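Local coordinates for SusD/RagB family nutrient-binding outer membrane lipoprotein (Bacteroides vulgatus, PDB 4F7A) that probably binds mucin O-glycans or related sugars at the outer membrane as a SusD-like lipoprotein for nutrient uptake, at residues 80-85 and 470-475; 47-52 and 125-130. All coordinates share one frame; numbering follows the deposited sequence.

Contact 1: residues 80-85 and 470-475; sequences GWTASA and RLPFSQ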
loop_
_atom_site.group_PDB
_atom_site.type_symbol
_atom_site.label_atom_id
_atom_site.label_comp_id
_atom_site.label_asym_id
_atom_site.label_seq_id
_atom_site.Cartn_x
_atom_site.Cartn_y
_atom_site.Cartn_z
ATOM N N GLY A 80 -5.284 -18.310 8.637
ATOM C CA GLY A 80 -3.810 -18.272 8.705
ATOM C C GLY A 80 -3.219 -17.196 7.807
ATOM O O GLY A 80 -2.230 -16.528 8.173
ATOM N N TRP A 81 -3.847 -16.974 6.658
ATOM C CA TRP A 81 -3.348 -15.970 5.708
ATOM C C TRP A 81 -3.699 -14.561 6.149
ATOM O O TRP A 81 -2.851 -13.670 6.128
ATOM C CB TRP A 81 -3.936 -16.172 4.323
ATOM C CG TRP A 81 -3.673 -17.493 3.687
ATOM C CD1 TRP A 81 -2.922 -18.519 4.167
ATOM C CD2 TRP A 81 -4.131 -17.894 2.400
ATOM N NE1 TRP A 81 -2.920 -19.564 3.267
ATOM C CE2 TRP A 81 -3.660 -19.196 2.171
ATOM C CE3 TRP A 81 -4.948 -17.293 1.437
ATOM C CZ2 TRP A 81 -3.940 -19.894 0.999
ATOM C CZ3 TRP A 81 -5.228 -17.990 0.278
ATOM C CH2 TRP A 81 -4.737 -19.281 0.074
ATOM N N THR A 82 -4.958 -14.339 6.527
ATOM C CA THR A 82 -5.366 -12.999 6.884
ATOM C C THR A 82 -4.728 -12.468 8.170
ATOM O O THR A 82 -4.649 -11.254 8.355
ATOM C CB THR A 82 -6.897 -12.864 6.980
ATOM O OG1 THR A 82 -7.373 -13.667 8.051
ATOM C CG2 THR A 82 -7.590 -13.239 5.631
ATOM N N ALA A 83 -4.270 -13.358 9.050
ATOM C CA ALA A 83 -3.637 -12.947 10.298
ATOM C C ALA A 83 -2.168 -12.543 10.129
ATOM O O ALA A 83 -1.557 -12.000 11.058
ATOM C CB ALA A 83 -3.712 -14.095 11.319
ATOM N N SER A 84 -1.578 -12.855 8.977
ATOM C CA SER A 84 -0.135 -12.770 8.830
ATOM C C SER A 84 0.470 -11.379 8.983
ATOM O O SER A 84 1.508 -11.233 9.628
ATOM C CB SER A 84 0.306 -13.403 7.511
ATOM O OG SER A 84 0.245 -14.811 7.633
ATOM N N ALA A 85 -0.159 -10.360 8.407
ATOM C CA ALA A 85 0.373 -8.999 8.514
ATOM C C ALA A 85 0.481 -8.618 10.006
ATOM O O ALA A 85 1.530 -8.155 10.480
ATOM C CB ALA A 85 -0.501 -8.020 7.744
ATOM N N ARG A 470 -11.946 -5.058 4.915
ATOM C CA ARG A 470 -10.876 -5.232 5.884
ATOM C C ARG A 470 -10.570 -6.709 5.997
ATOM O O ARG A 470 -11.302 -7.555 5.483
ATOM C CB ARG A 470 -11.290 -4.711 7.272
ATOM C CG ARG A 470 -12.435 -5.507 7.930
ATOM C CD ARG A 470 -12.866 -4.933 9.242
ATOM N NE ARG A 470 -11.927 -5.190 10.323
ATOM C CZ ARG A 470 -11.919 -6.273 11.106
ATOM N NH1 ARG A 470 -12.810 -7.255 10.955
ATOM N NH2 ARG A 470 -11.017 -6.355 12.086
ATOM N N LEU A 471 -9.500 -7.017 6.712
ATOM C CA LEU A 471 -9.239 -8.388 7.140
ATOM C C LEU A 471 -9.658 -8.563 8.589
ATOM O O LEU A 471 -9.527 -7.639 9.407
ATOM C CB LEU A 471 -7.753 -8.745 6.986
ATOM C CG LEU A 471 -7.188 -8.662 5.560
ATOM C CD1 LEU A 471 -5.741 -9.212 5.556
ATOM C CD2 LEU A 471 -8.087 -9.369 4.515
ATOM N N PRO A 472 -10.156 -9.750 8.934
ATOM C CA PRO A 472 -10.472 -9.996 10.358
ATOM C C PRO A 472 -9.243 -9.945 11.250
ATOM O O PRO A 472 -8.141 -10.167 10.781
ATOM C CB PRO A 472 -11.059 -11.411 10.366
ATOM C CG PRO A 472 -11.500 -11.647 8.943
ATOM C CD PRO A 472 -10.487 -10.904 8.090
ATOM N N PHE A 473 -9.450 -9.665 12.530
ATOM C CA PHE A 473 -8.367 -9.686 13.492
ATOM C C PHE A 473 -7.663 -11.055 13.553
ATOM O O PHE A 473 -8.232 -12.099 13.206
ATOM C CB PHE A 473 -8.867 -9.311 14.895
ATOM C CG PHE A 473 -9.423 -7.931 15.008
ATOM C CD1 PHE A 473 -8.616 -6.833 14.766
ATOM C CD2 PHE A 473 -10.731 -7.724 15.440
ATOM C CE1 PHE A 473 -9.102 -5.569 14.899
ATOM C CE2 PHE A 473 -11.238 -6.457 15.567
ATOM C CZ PHE A 473 -10.402 -5.360 15.285
ATOM N N SER A 474 -6.409 -11.035 13.967
ATOM C CA SER A 474 -5.633 -12.270 14.089
ATOM C C SER A 474 -6.222 -13.182 15.150
ATOM O O SER A 474 -6.205 -12.822 16.338
ATOM C CB SER A 474 -4.198 -11.966 14.480
ATOM O OG SER A 474 -3.521 -13.180 14.784
ATOM N N GLN A 475 -6.675 -14.381 14.743
ATOM C CA GLN A 475 -7.100 -15.378 15.717
ATOM C C GLN A 475 -5.930 -15.968 16.494
ATOM O O GLN A 475 -6.132 -16.467 17.593
ATOM C CB GLN A 475 -7.956 -16.478 15.091
ATOM C CG GLN A 475 -9.391 -16.009 14.816
ATOM C CD GLN A 475 -10.123 -15.589 16.088
ATOM O OE1 GLN A 475 -10.194 -16.344 17.071
ATOM N NE2 GLN A 475 -10.683 -14.389 16.071
HETATM O O HOH W 1 -6.908 -12.599 10.457
#
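T82 OG1 and P472 O are joined through water 1, which lies 2.7 Å from T82 OG1 and appears to donate to P472 O, also at 2.7 Å. This bridge matters because no direct hydrogen bond spans the two segments. The threonine hydroxyl sits between its own backbone N and carbonyl carbon (chi1 65°), a rotation that aims OG1 at the proline and sends CG2 to the leucine. CG2 thus lies 4.1 Å from L471 CD2, methyl to methyl, while the other branch, L471 CD1, comes up against T82 O at 3.6 Å. That carbonyl oxygen is buried yet not left unserved, since it is hydrogen-bonded to Y132 OH from the end of helix 111-132.

Farther along the 470-475 loop, S474 meets A83, whose CB lies 3.6 Å from S474 OG and 3.8 Å from S474 CB. The serine hydroxyl is turned anti to its backbone N (chi1 171°), past the alanine methyl. OG is hydrogen-bonded to N87 OD1 on helix 84-104 and also takes the backbone N-H of D477. One small side chain therefore touches A83, is tied to the helix that follows A83, and caps the helix that its own loop leads into.

On the far side of the loop, R470 brings the edge of its guanidinium down on F473, with NH2 3.3 Å above the ring plane and over its centre. D496 makes a salt bridge with R470 NH1, and Y132 O takes a hydrogen bond from NH2, so the group is well fixed in rotation. The result is an irregular loop laid against the junction where helix 79-82 gives way to helix 84-104 of this SusD-like protein, ending in a classic serine N-cap on helix 475-480.

Contact 2: residues 47-52 and 125-130; sequences QTFQNL and MHRITD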
loop_
_atom_site.group_PDB
_atom_site.type_symbol
_atom_site.label_atom_id
_atom_site.label_comp_id
_atom_site.label_asym_id
_atom_site.label_seq_id
_atom_site.Cartn_x
_atom_site.Cartn_y
_atom_site.Cartn_z
ATOM N N GLN A 47 4.416 -14.020 1.435
ATOM C CA GLN A 47 3.358 -14.484 0.559
ATOM C C GLN A 47 1.992 -14.384 1.238
ATOM O O GLN A 47 1.026 -13.968 0.604
ATOM C CB GLN A 47 3.611 -15.899 0.045
ATOM C CG GLN A 47 2.507 -16.396 -0.932
ATOM C CD GLN A 47 2.683 -17.866 -1.325
ATOM O OE1 GLN A 47 3.101 -18.679 -0.507
ATOM N NE2 GLN A 47 2.332 -18.207 -2.564
ATOM N N THR A 48 1.914 -14.737 2.524
ATOM C CA THR A 48 0.649 -14.572 3.296
ATOM C C THR A 48 0.487 -13.216 3.972
ATOM O O THR A 48 -0.636 -12.770 4.207
ATOM C CB THR A 48 0.458 -15.708 4.348
ATOM O OG1 THR A 48 1.445 -15.584 5.380
ATOM C CG2 THR A 48 0.575 -17.104 3.687
ATOM N N PHE A 49 1.593 -12.554 4.300
ATOM C CA PHE A 49 1.584 -11.166 4.813
ATOM C C PHE A 49 0.768 -10.273 3.882
ATOM O O PHE A 49 -0.197 -9.619 4.293
ATOM C CB PHE A 49 3.044 -10.653 4.912
ATOM C CG PHE A 49 3.226 -9.353 5.698
ATOM C CD1 PHE A 49 2.889 -8.129 5.162
ATOM C CD2 PHE A 49 3.815 -9.367 6.952
ATOM C CE1 PHE A 49 3.091 -6.951 5.894
ATOM C CE2 PHE A 49 4.033 -8.209 7.666
ATOM C CZ PHE A 49 3.657 -7.004 7.149
ATOM N N GLN A 50 1.115 -10.325 2.605
ATOM C CA GLN A 50 0.549 -9.420 1.634
ATOM C C GLN A 50 0.086 -10.025 0.309
ATOM O O GLN A 50 -0.926 -9.575 -0.242
ATOM C CB GLN A 50 1.603 -8.329 1.412
ATOM C CG GLN A 50 1.506 -7.536 0.200
ATOM C CD GLN A 50 2.251 -6.202 0.294
ATOM O OE1 GLN A 50 3.018 -5.912 1.243
ATOM N NE2 GLN A 50 2.039 -5.402 -0.709
ATOM N N ASN A 51 0.827 -10.977 -0.259
ATOM C CA ASN A 51 0.556 -11.353 -1.648
ATOM C C ASN A 51 -0.784 -12.043 -1.840
ATOM O O ASN A 51 -1.493 -11.771 -2.823
ATOM C CB ASN A 51 1.673 -12.210 -2.248
ATOM C CG ASN A 51 1.619 -12.251 -3.758
ATOM O OD1 ASN A 51 1.568 -13.329 -4.343
ATOM N ND2 ASN A 51 1.626 -11.055 -4.416
ATOM N N LEU A 52 -1.152 -12.908 -0.898
ATOM C CA LEU A 52 -2.444 -13.591 -0.978
ATOM C C LEU A 52 -3.616 -12.820 -0.343
ATOM O O LEU A 52 -4.746 -13.326 -0.289
ATOM C CB LEU A 52 -2.352 -14.980 -0.389
ATOM C CG LEU A 52 -1.543 -16.007 -1.170
ATOM C CD1 LEU A 52 -1.268 -17.211 -0.276
ATOM C CD2 LEU A 52 -2.253 -16.446 -2.470
HETATM N N MSE A 125 3.162 0.827 10.681
HETATM C CA MSE A 125 1.942 0.528 11.403
HETATM C C MSE A 125 0.675 1.109 10.766
HETATM O O MSE A 125 -0.407 0.613 11.022
HETATM C CB MSE A 125 2.065 0.968 12.862
HETATM C CG MSE A 125 3.217 0.277 13.600
HETATM SE SE MSE A 125 3.254 -1.634 13.395
HETATM C CE MSE A 125 1.751 -2.045 14.538
ATOM N N HIS A 126 0.788 2.135 9.933
ATOM C CA HIS A 126 -0.417 2.616 9.241
ATOM C C HIS A 126 -0.882 1.518 8.291
ATOM O O HIS A 126 -2.077 1.354 8.094
ATOM C CB HIS A 126 -0.208 3.982 8.546
ATOM C CG HIS A 126 0.375 3.893 7.168
ATOM N ND1 HIS A 126 1.711 3.669 6.948
ATOM C CD2 HIS A 126 -0.204 3.951 5.948
ATOM C CE1 HIS A 126 1.939 3.620 5.645
ATOM N NE2 HIS A 126 0.790 3.780 5.015
ATOM N N ARG A 127 0.059 0.731 7.745
ATOM C CA ARG A 127 -0.297 -0.421 6.906
ATOM C C ARG A 127 -1.113 -1.500 7.664
ATOM O O ARG A 127 -1.972 -2.157 7.073
ATOM C CB ARG A 127 0.966 -1.048 6.318
ATOM C CG ARG A 127 1.624 -0.200 5.236
ATOM C CD ARG A 127 3.103 -0.550 5.032
ATOM N NE ARG A 127 3.403 -1.961 4.768
ATOM C CZ ARG A 127 3.357 -2.557 3.567
ATOM N NH1 ARG A 127 2.964 -1.917 2.477
ATOM N NH2 ARG A 127 3.713 -3.832 3.453
ATOM N N ILE A 128 -0.855 -1.639 8.963
ATOM C CA ILE A 128 -1.570 -2.605 9.810
ATOM C C ILE A 128 -2.968 -2.101 10.198
ATOM O O ILE A 128 -3.935 -2.843 10.070
ATOM C CB ILE A 128 -0.728 -2.970 11.076
ATOM C CG1 ILE A 128 0.666 -3.490 10.656
ATOM C CG2 ILE A 128 -1.468 -3.973 11.966
ATOM C CD1 ILE A 128 0.639 -4.706 9.695
ATOM N N THR A 129 -3.093 -0.857 10.663
ATOM C CA THR A 129 -4.424 -0.341 10.951
ATOM C C THR A 129 -5.245 -0.303 9.683
ATOM O O THR A 129 -6.438 -0.557 9.737
ATOM C CB THR A 129 -4.472 1.049 11.671
ATOM O OG1 THR A 129 -5.855 1.402 11.889
ATOM C CG2 THR A 129 -3.809 2.129 10.843
ATOM N N ASP A 130 -4.633 0.001 8.550
ATOM C CA ASP A 130 -5.409 0.041 7.294
ATOM C C ASP A 130 -5.910 -1.363 6.858
ATOM O O ASP A 130 -6.841 -1.479 6.051
ATOM C CB ASP A 130 -4.601 0.704 6.167
ATOM C CG ASP A 130 -4.418 2.198 6.361
ATOM O OD1 ASP A 130 -5.055 2.806 7.278
ATOM O OD2 ASP A 130 -3.602 2.765 5.600
#
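The F49 ring and the R127 guanidinium have planes only 18° apart, and they meet where R127 NH2 comes to 4.0 Å from F49 CE1. Q50 CB lies in the plane of the same ring, at its edge. On the other helix, R127 CG covers one face of the H126 ring, 3.8 Å above it and offset toward the rim. Beyond CG the arginine bends at chi3 (54°), which swings its end toward the Q50 amide. There NH2 donates to Q50 OE1 over 3.1 Å at 151°, with the oxygen near the guanidinium plane and the two flat groups clearly tilted against each other. The guanidinium also has a polar contact with the backbone of I32, and E434 OE2 pairs with NH1 in a salt bridge and also accepts from Q50 NE2, which bonds D55 as well. A leucine in place of R127 would probably deprive the E434 carboxylate of this buried countercharge and Q50 OE1 of this donor. The two segments touch by side-chain ends, F49 CA and I128 CA being 10.4 Å apart; a pi-type turn closing helix 44-51 is thereby tied to helix 111-132 by a buried charged network within the helical SusD-like fold.

In the fold
Contacts 1 and 2 have centres about 9 Å apart and touch directly. S84 OG of contact 1 and T48 OG1 of contact 2 are 2.7 Å apart, a probable hydrogen bond, and A85 O lies 3.6 Å from I128 CD1. Helix 84-104 begins within segment 80-85 of contact 1, and the next helix, 111-132, carries segment 125-130 of contact 2; T89 of the former packs on both F49 and I128. The four segments alternate along the sequence, so the two contacts cross. Contact 2 lies deeper, about 8 Å from the chain centre against 16 Å for contact 1, where a glycerol, probably from the crystallisation liquor, sits about 5 Å from the S474 side chain.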